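Local structure of ORF34P2 (2WKD) at residues K26-P31 with G46-P51. The protein binds single-stranded DNA, probably with nanomolar affinity and without sequence specificity. The protein carries 2 engineered substitutions. Sequence-based numbering, arbitrary orientation.
Sequences KIISVP and GSAFMP. Engineered in segment 46-51: Met50 (natural residue Leu).
Strands 26-31 and 46-49 run antiparallel, and main-chain bonds join them along their length. Val30 and Gly46 bond both ways; the bond from Gly46 N to Val30 O is 2.7 Å. Ile28 and Ala48 form the next hydrogen-bonded pair. Beyond them Met50 N donates to Lys26 O at 2.9 Å, from above the carbonyl plane. Water 1 extends the ladder here: it accepts from Lys26 N and also lies 2.8 Å from Met50 O, bridging the two.

On one face, Ile27 and Phe49 form a non-hydrogen-bonded pair and lie side by side. Ile27 has CG1 anti to its carbonyl carbon (chi1 -60°). CG1 and CD1 therefore run along the Phe49 ring, and CD1 comes within 3.5 Å of Phe49 CE1. Ile27 CG2 leans the other way, 3.9 Å from Ser47 CB.

The face of Ile28, Val30 and Ala48 is buried. Ile28 CG1 is anti to the backbone N (chi1 -160°), which sets CD1 against CE of the selenomethionine at 50, an engineered residue. The Met50 chain starts alongside Lys26, with CG 3.7 Å from Lys26 CB. It then bends at chi2 (-77°) and again at chi3, and crosses Ile28 obliquely. The contact between Met50 CE and Ile28 CD1 is tight, at 3.4 Å. Val30 and Ala48 both also touch Phe79 of strand 77-87.

Strands 15-18 and 77-87 flank the pair. Pro31 O accepts a hydrogen bond from Thr2 OG1 of the second subunit. The arrangement is a regular antiparallel ladder inside the mixed sheet, consistent with the OB fold of this single-stranded DNA-binding family.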
# COMPACT_ATOMS: atom_id res chain seq x y z
N LYS A 26 15.93 10.81 -10.62
CA LYS A 26 14.51 11.00 -10.78
C LYS A 26 13.81 10.63 -9.48
O LYS A 26 14.16 9.63 -8.83
CB LYS A 26 13.97 10.14 -11.93
CG LYS A 26 14.28 10.66 -13.32
CD LYS A 26 13.51 9.85 -14.36
CE LYS A 26 13.88 10.27 -15.78
NZ LYS A 26 15.33 10.09 -16.11
N ILE A 27 12.84 11.45 -9.09
CA ILE A 27 11.97 11.13 -7.95
C ILE A 27 10.52 11.17 -8.45
O ILE A 27 10.08 12.18 -9.01
CB ILE A 27 12.12 12.11 -6.77
CG1 ILE A 27 13.55 12.12 -6.24
CG2 ILE A 27 11.13 11.76 -5.65
CD1 ILE A 27 13.78 13.16 -5.13
N ILE A 28 9.81 10.06 -8.24
CA ILE A 28 8.40 9.97 -8.62
C ILE A 28 7.52 10.13 -7.38
O ILE A 28 7.90 9.74 -6.27
CB ILE A 28 8.08 8.63 -9.37
CG1 ILE A 28 6.78 8.76 -10.17
CG2 ILE A 28 8.06 7.44 -8.39
CD1 ILE A 28 6.46 7.56 -11.06
N SER A 29 6.35 10.73 -7.58
CA SER A 29 5.37 10.93 -6.51
C SER A 29 4.08 10.24 -6.94
O SER A 29 3.50 10.59 -7.97
CB SER A 29 5.14 12.43 -6.26
OG SER A 29 4.18 12.64 -5.22
N VAL A 30 3.67 9.22 -6.18
CA VAL A 30 2.51 8.38 -6.54
C VAL A 30 1.45 8.32 -5.43
O VAL A 30 1.80 8.38 -4.24
CB VAL A 30 2.95 6.93 -6.94
CG1 VAL A 30 3.80 6.96 -8.23
CG2 VAL A 30 3.70 6.22 -5.80
N PRO A 31 0.15 8.19 -5.80
CA PRO A 31 -0.93 8.14 -4.80
C PRO A 31 -0.91 6.80 -4.05
O PRO A 31 -0.76 5.74 -4.67
CB PRO A 31 -2.21 8.26 -5.65
CG PRO A 31 -1.85 7.68 -6.97
CD PRO A 31 -0.36 8.03 -7.18
N GLY A 46 3.20 9.18 -2.08
CA GLY A 46 4.51 8.71 -1.66
C GLY A 46 5.55 8.97 -2.74
O GLY A 46 5.24 8.93 -3.94
N SER A 47 6.78 9.21 -2.31
CA SER A 47 7.88 9.46 -3.23
C SER A 47 8.90 8.33 -3.21
O SER A 47 9.14 7.71 -2.17
CB SER A 47 8.57 10.78 -2.88
OG SER A 47 7.59 11.79 -2.74
N ALA A 48 9.51 8.07 -4.37
CA ALA A 48 10.56 7.06 -4.50
C ALA A 48 11.60 7.48 -5.54
O ALA A 48 11.25 8.07 -6.57
CB ALA A 48 9.95 5.72 -4.89
N PHE A 49 12.86 7.16 -5.27
CA PHE A 49 13.94 7.37 -6.23
C PHE A 49 13.89 6.29 -7.31
O PHE A 49 13.67 5.12 -7.00
CB PHE A 49 15.30 7.36 -5.53
CG PHE A 49 15.57 8.60 -4.69
CD1 PHE A 49 16.13 9.74 -5.27
CD2 PHE A 49 15.26 8.62 -3.34
CE1 PHE A 49 16.39 10.88 -4.50
CE2 PHE A 49 15.51 9.77 -2.57
CZ PHE A 49 16.08 10.89 -3.15
N MSE A 50 14.09 6.70 -8.55
CA MSE A 50 14.09 5.79 -9.70
C MSE A 50 15.52 5.36 -9.99
O MSE A 50 16.45 6.15 -9.84
CB MSE A 50 13.55 6.50 -10.96
CG MSE A 50 12.17 7.09 -10.83
SE MSE A 50 10.77 5.71 -10.95
CE MSE A 50 9.59 6.68 -12.10
N PRO A 51 15.70 4.09 -10.42
CA PRO A 51 17.00 3.64 -10.93
C PRO A 51 17.41 4.44 -12.17
O PRO A 51 16.55 4.99 -12.87
CB PRO A 51 16.77 2.16 -11.32
CG PRO A 51 15.32 1.87 -11.11
CD PRO A 51 14.70 3.01 -10.33
O HOH W 1 16.97 8.22 -11.65